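Local structure of DUF5638 domain-containing protein (Legionella pneumophila subsp. pneumophila, 5L1A) at residues R14-F25 against V63-S74. The protein is of unknown function but belongs to the DUF5638 family, and is probably membrane-anchored through a transmembrane helix, this chain being its helical N-terminal part. Sequence-based numbering, arbitrary orientation.
Sequences RLQNCDTQLNQF and VEEYENFISLVS. With I3C (5-amino-2,4,6-triiodobenzene-1,3-dicarboxylic acid), chain B; I3C (5-amino-2,4,6-triiodobenzene-1,3-dicarboxylic acid), chain E.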
loop_
_atom_site.group_PDB
_atom_site.type_symbol
_atom_site.label_atom_id
_atom_site.label_comp_id
_atom_site.label_asym_id
_atom_site.label_seq_id
_atom_site.Cartn_x
_atom_site.Cartn_y
_atom_site.Cartn_z
ATOM N N ARG A 14 -7.227 8.404 -6.213
ATOM C CA ARG A 14 -6.237 8.369 -5.143
ATOM C C ARG A 14 -5.493 7.041 -5.095
ATOM O O ARG A 14 -4.348 6.999 -4.634
ATOM C CB ARG A 14 -6.902 8.654 -3.798
ATOM C CG ARG A 14 -7.301 10.107 -3.622
ATOM C CD ARG A 14 -7.393 10.468 -2.153
ATOM N NE ARG A 14 -8.702 10.163 -1.592
ATOM C CZ ARG A 14 -8.924 9.921 -0.306
ATOM N NH1 ARG A 14 -7.921 9.926 0.559
ATOM N NH2 ARG A 14 -10.151 9.663 0.111
ATOM N N LEU A 15 -6.122 5.957 -5.555
ATOM C CA LEU A 15 -5.395 4.700 -5.717
ATOM C C LEU A 15 -4.236 4.862 -6.688
ATOM O O LEU A 15 -3.141 4.335 -6.456
ATOM C CB LEU A 15 -6.334 3.600 -6.212
ATOM C CG LEU A 15 -6.958 2.603 -5.236
ATOM C CD1 LEU A 15 -7.517 1.434 -6.022
ATOM C CD2 LEU A 15 -5.953 2.116 -4.213
ATOM N N GLN A 16 -4.461 5.590 -7.787
ATOM C CA GLN A 16 -3.443 5.728 -8.822
ATOM C C GLN A 16 -2.306 6.640 -8.383
ATOM O O GLN A 16 -1.159 6.437 -8.796
ATOM C CB GLN A 16 -4.081 6.245 -10.113
ATOM C CG GLN A 16 -5.242 5.389 -10.601
ATOM C CD GLN A 16 -5.922 5.963 -11.827
ATOM O OE1 GLN A 16 -7.093 5.686 -12.085
ATOM N NE2 GLN A 16 -5.188 6.762 -12.595
ATOM N N ASN A 17 -2.597 7.651 -7.560
ATOM C CA ASN A 17 -1.523 8.468 -7.004
ATOM C C ASN A 17 -0.580 7.625 -6.156
ATOM O O ASN A 17 0.644 7.787 -6.228
ATOM C CB ASN A 17 -2.099 9.615 -6.177
ATOM C CG ASN A 17 -2.694 10.712 -7.034
ATOM O OD1 ASN A 17 -2.456 10.768 -8.240
ATOM N ND2 ASN A 17 -3.467 11.600 -6.412
ATOM N N CYS A 18 -1.133 6.716 -5.351
ATOM C CA CYS A 18 -0.302 5.816 -4.560
ATOM C C CYS A 18 0.551 4.924 -5.455
ATOM O O CYS A 18 1.748 4.746 -5.202
ATOM C CB CYS A 18 -1.177 4.969 -3.639
ATOM S SG CYS A 18 -2.118 5.896 -2.403
ATOM N N ASP A 19 -0.048 4.359 -6.509
ATOM C CA ASP A 19 0.711 3.515 -7.431
ATOM C C ASP A 19 1.798 4.312 -8.144
ATOM O O ASP A 19 2.905 3.809 -8.362
ATOM C CB ASP A 19 -0.225 2.869 -8.455
ATOM C CG ASP A 19 -1.131 1.814 -7.846
ATOM O OD1 ASP A 19 -0.799 1.278 -6.769
ATOM O OD2 ASP A 19 -2.178 1.511 -8.454
ATOM N N THR A 20 1.490 5.553 -8.529
ATOM C CA THR A 20 2.485 6.403 -9.176
ATOM C C THR A 20 3.574 6.812 -8.197
ATOM O O THR A 20 4.757 6.850 -8.555
ATOM C CB THR A 20 1.808 7.642 -9.764
ATOM O OG1 THR A 20 0.785 7.233 -10.677
ATOM C CG2 THR A 20 2.816 8.525 -10.489
ATOM N N GLN A 21 3.192 7.133 -6.959
ATOM C CA GLN A 21 4.175 7.514 -5.954
ATOM C C GLN A 21 5.142 6.375 -5.653
ATOM O O GLN A 21 6.327 6.621 -5.402
ATOM C CB GLN A 21 3.470 7.965 -4.676
ATOM C CG GLN A 21 4.405 8.492 -3.613
ATOM C CD GLN A 21 5.161 9.717 -4.071
ATOM O OE1 GLN A 21 4.609 10.813 -4.128
ATOM N NE2 GLN A 21 6.431 9.535 -4.415
ATOM N N LEU A 22 4.661 5.131 -5.679
ATOM C CA LEU A 22 5.552 3.995 -5.477
ATOM C C LEU A 22 6.562 3.886 -6.610
ATOM O O LEU A 22 7.753 3.666 -6.364
ATOM C CB LEU A 22 4.745 2.704 -5.349
ATOM C CG LEU A 22 4.509 2.167 -3.937
ATOM C CD1 LEU A 22 3.762 0.843 -3.982
ATOM C CD2 LEU A 22 5.819 2.023 -3.169
ATOM N N ASN A 23 6.106 4.038 -7.857
ATOM C CA ASN A 23 7.027 3.982 -8.990
ATOM C C ASN A 23 8.085 5.075 -8.894
ATOM O O ASN A 23 9.268 4.825 -9.149
ATOM C CB ASN A 23 6.263 4.101 -10.310
ATOM C CG ASN A 23 5.295 2.958 -10.533
ATOM O OD1 ASN A 23 5.343 1.942 -9.840
ATOM N ND2 ASN A 23 4.413 3.116 -11.513
ATOM N N GLN A 24 7.677 6.290 -8.521
ATOM C CA GLN A 24 8.623 7.401 -8.467
ATOM C C GLN A 24 9.635 7.229 -7.341
ATOM O O GLN A 24 10.759 7.732 -7.443
ATOM C CB GLN A 24 7.871 8.725 -8.320
ATOM C CG GLN A 24 7.032 9.090 -9.533
ATOM C CD GLN A 24 6.244 10.368 -9.333
ATOM O OE1 GLN A 24 5.999 10.790 -8.202
ATOM N NE2 GLN A 24 5.844 10.996 -10.434
ATOM N N PHE A 25 9.258 6.535 -6.264
ATOM C CA PHE A 25 10.226 6.183 -5.228
ATOM C C PHE A 25 11.388 5.395 -5.816
ATOM O O PHE A 25 12.559 5.726 -5.592
ATOM C CB PHE A 25 9.549 5.370 -4.121
ATOM C CG PHE A 25 8.720 6.191 -3.171
ATOM C CD1 PHE A 25 8.976 7.539 -2.980
ATOM C CD2 PHE A 25 7.686 5.603 -2.457
ATOM C CE1 PHE A 25 8.214 8.290 -2.100
ATOM C CE2 PHE A 25 6.917 6.347 -1.576
ATOM C CZ PHE A 25 7.181 7.693 -1.399
ATOM N N VAL A 63 -8.290 2.923 0.678
ATOM C CA VAL A 63 -7.517 4.010 0.084
ATOM C C VAL A 63 -6.683 4.715 1.148
ATOM O O VAL A 63 -5.509 5.035 0.927
ATOM C CB VAL A 63 -8.453 4.988 -0.653
ATOM C CG1 VAL A 63 -7.728 6.287 -0.975
ATOM C CG2 VAL A 63 -8.986 4.349 -1.927
ATOM N N GLU A 64 -7.269 4.958 2.322
ATOM C CA GLU A 64 -6.508 5.541 3.422
ATOM C C GLU A 64 -5.388 4.612 3.877
ATOM O O GLU A 64 -4.293 5.072 4.218
ATOM C CB GLU A 64 -7.438 5.872 4.589
ATOM C CG GLU A 64 -8.367 7.037 4.318
ATOM C CD GLU A 64 -9.422 7.210 5.394
ATOM O OE1 GLU A 64 -9.535 6.330 6.274
ATOM O OE2 GLU A 64 -10.143 8.229 5.358
ATOM N N GLU A 65 -5.645 3.302 3.893
ATOM C CA GLU A 65 -4.620 2.358 4.325
ATOM C C GLU A 65 -3.448 2.338 3.351
ATOM O O GLU A 65 -2.288 2.261 3.769
ATOM C CB GLU A 65 -5.220 0.961 4.476
ATOM C CG GLU A 65 -4.249 -0.076 5.011
ATOM C CD GLU A 65 -4.673 -1.491 4.677
ATOM O OE1 GLU A 65 -5.520 -1.653 3.774
ATOM O OE2 GLU A 65 -4.160 -2.440 5.310
ATOM N N TYR A 66 -3.738 2.404 2.051
ATOM C CA TYR A 66 -2.683 2.487 1.047
ATOM C C TYR A 66 -1.890 3.782 1.190
ATOM O O TYR A 66 -0.664 3.795 1.020
ATOM C CB TYR A 66 -3.306 2.381 -0.346
ATOM C CG TYR A 66 -2.368 1.984 -1.461
ATOM C CD1 TYR A 66 -1.042 1.650 -1.212
ATOM C CD2 TYR A 66 -2.816 1.948 -2.774
ATOM C CE1 TYR A 66 -0.191 1.288 -2.248
ATOM C CE2 TYR A 66 -1.980 1.589 -3.811
ATOM C CZ TYR A 66 -0.669 1.263 -3.546
ATOM O OH TYR A 66 0.159 0.908 -4.587
ATOM N N GLU A 67 -2.573 4.880 1.512
ATOM C CA GLU A 67 -1.892 6.165 1.650
ATOM C C GLU A 67 -0.958 6.178 2.853
ATOM O O GLU A 67 0.161 6.701 2.769
ATOM C CB GLU A 67 -2.920 7.289 1.753
ATOM C CG GLU A 67 -3.618 7.574 0.448
ATOM C CD GLU A 67 -4.923 8.306 0.635
ATOM O OE1 GLU A 67 -5.432 8.347 1.773
ATOM O OE2 GLU A 67 -5.442 8.842 -0.361
ATOM N N ASN A 68 -1.400 5.621 3.982
ATOM C CA ASN A 68 -0.523 5.520 5.145
ATOM C C ASN A 68 0.675 4.629 4.849
ATOM O O ASN A 68 1.791 4.909 5.301
ATOM C CB ASN A 68 -1.298 4.987 6.353
ATOM C CG ASN A 68 -2.359 5.954 6.842
ATOM O OD1 ASN A 68 -2.183 7.170 6.787
ATOM N ND2 ASN A 68 -3.471 5.412 7.327
ATOM N N PHE A 69 0.463 3.550 4.091
ATOM C CA PHE A 69 1.580 2.696 3.698
ATOM C C PHE A 69 2.593 3.467 2.860
ATOM O O PHE A 69 3.805 3.306 3.039
ATOM C CB PHE A 69 1.065 1.474 2.932
ATOM C CG PHE A 69 2.146 0.688 2.239
ATOM C CD1 PHE A 69 2.901 -0.244 2.934
ATOM C CD2 PHE A 69 2.399 0.872 0.885
ATOM C CE1 PHE A 69 3.895 -0.973 2.293
ATOM C CE2 PHE A 69 3.391 0.148 0.243
ATOM C CZ PHE A 69 4.136 -0.777 0.947
ATOM N N ILE A 70 2.114 4.307 1.940
ATOM C CA ILE A 70 3.014 5.106 1.112
ATOM C C ILE A 70 3.850 6.039 1.979
ATOM O O ILE A 70 5.059 6.191 1.766
ATOM C CB ILE A 70 2.213 5.882 0.050
ATOM C CG1 ILE A 70 1.611 4.915 -0.967
ATOM C CG2 ILE A 70 3.088 6.910 -0.645
ATOM C CD1 ILE A 70 2.634 4.031 -1.619
ATOM N N SER A 71 3.221 6.672 2.974
ATOM C CA SER A 71 3.959 7.549 3.879
ATOM C C SER A 71 5.047 6.787 4.622
ATOM O O SER A 71 6.153 7.303 4.816
ATOM C CB SER A 71 3.004 8.211 4.870
ATOM O OG SER A 71 2.144 9.120 4.211
ATOM N N LEU A 72 4.753 5.556 5.043
ATOM C CA LEU A 72 5.747 4.766 5.764
ATOM C C LEU A 72 6.907 4.372 4.858
ATOM O O LEU A 72 8.065 4.378 5.290
ATOM C CB LEU A 72 5.090 3.528 6.372
ATOM C CG LEU A 72 4.034 3.810 7.443
ATOM C CD1 LEU A 72 3.420 2.517 7.949
ATOM C CD2 LEU A 72 4.636 4.608 8.590
ATOM N N VAL A 73 6.620 4.035 3.598
ATOM C CA VAL A 73 7.686 3.694 2.659
ATOM C C VAL A 73 8.649 4.861 2.495
ATOM O O VAL A 73 9.872 4.679 2.499
ATOM C CB VAL A 73 7.098 3.258 1.303
ATOM C CG1 VAL A 73 8.220 2.992 0.310
ATOM C CG2 VAL A 73 6.235 2.025 1.469
ATOM N N SER A 74 8.118 6.078 2.347
ATOM C CA SER A 74 8.988 7.238 2.181
ATOM C C SER A 74 9.854 7.456 3.416
ATOM O O SER A 74 11.040 7.784 3.299
ATOM C CB SER A 74 8.157 8.486 1.872
ATOM O OG SER A 74 7.282 8.812 2.936
HETATM I I3 I3C B . -7.954 3.477 12.881
HETATM I I2 I3C B . -2.152 2.991 10.929
HETATM I I1 I3C B . -6.585 -0.188 8.119
HETATM O O8 I3C B . -9.184 2.032 9.693
HETATM O O9 I3C B . -8.836 0.324 11.022
HETATM C C10 I3C B . -3.569 0.928 8.770
HETATM N N13 I3C B . -4.724 3.919 12.659
HETATM C C1 I3C B . -6.992 1.720 10.526
HETATM C C6 I3C B . -6.553 2.669 11.574
HETATM C C5 I3C B . -5.130 3.050 11.702
HETATM C C4 I3C B . -4.152 2.467 10.765
HETATM C C3 I3C B . -4.571 1.517 9.714
HETATM C C2 I3C B . -5.994 1.149 9.600
HETATM C C7 I3C B . -8.433 1.335 10.407
HETATM O O11 I3C B . -3.250 1.577 7.752
HETATM O O12 I3C B . -3.081 -0.196 9.032
HETATM I I3 I3C E . -8.318 -1.935 5.212
HETATM I I2 I3C E . -7.361 -7.202 1.933
HETATM I I1 I3C E . -10.531 -7.311 7.190
HETATM O O8 I3C E . -11.066 -3.709 7.098
HETATM O O9 I3C E . -9.166 -3.939 8.152
HETATM C C10 I3C E . -9.059 -8.405 4.395
HETATM N N13 I3C E . -7.261 -3.984 2.797
HETATM C C1 I3C E . -9.293 -4.774 5.933
HETATM C C6 I3C E . -8.536 -3.995 4.919
HETATM C C5 I3C E . -7.954 -4.685 3.729
HETATM C C4 I3C E . -8.138 -6.155 3.567
HETATM C C3 I3C E . -8.895 -6.926 4.579
HETATM C C2 I3C E . -9.467 -6.235 5.760
HETATM C C7 I3C E . -9.879 -4.095 7.136
HETATM O O11 I3C E . -8.147 -9.160 4.798
HETATM O O12 I3C E . -10.089 -8.847 3.843
#
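Tyr66 reaches from helix 56-77 into a hole lined by Leu15, Cys18, Asp19 and Leu22 of helix 8-25. CB points at helix 8-25, and CG, anti to the backbone N (chi1 -160°), carries the ring on into the hole. CG lies under Cys18, whose CB stands over the ring face 3.5 Å from the Tyr66 centroid, a CH-pi contact. Cys18 SG, 4.3 Å from the same centroid, adds a sulfur-aromatic contact. At the edge, Tyr66 CD2 meets Leu15 CD2 at 3.5 Å, in the ring plane. Tyr66 CE2 and CZ follow, between Cys18 CB and Asp19 OD1. At the tip, with Leu22 CD1 beside it, Tyr66 OH donates to Asp19 OD1 at 2.4 Å, too short for the exact length to be trusted; the carboxylate is turned 61° from the ring. Asp19 OD2 is held in turn by Asn47 of helix 33-51, and Tyr46 of that helix stacks on Tyr66. Beside this, Arg14 NH1 forms a salt bridge with Glu67, bonding to the syn lone pair of OE2 at 2.9 Å in a bent bond tilted out of the guanidinium plane, while Val63 CG1 lies over the guanidinium face. Further along, Ile70 CD1 packs 3.5 Å from Leu22 CG. Reciprocal knobs Leu22, Tyr66 and Ile70, with axes 21° from parallel, give the knobs-into-holes packing of an all-helical bundle.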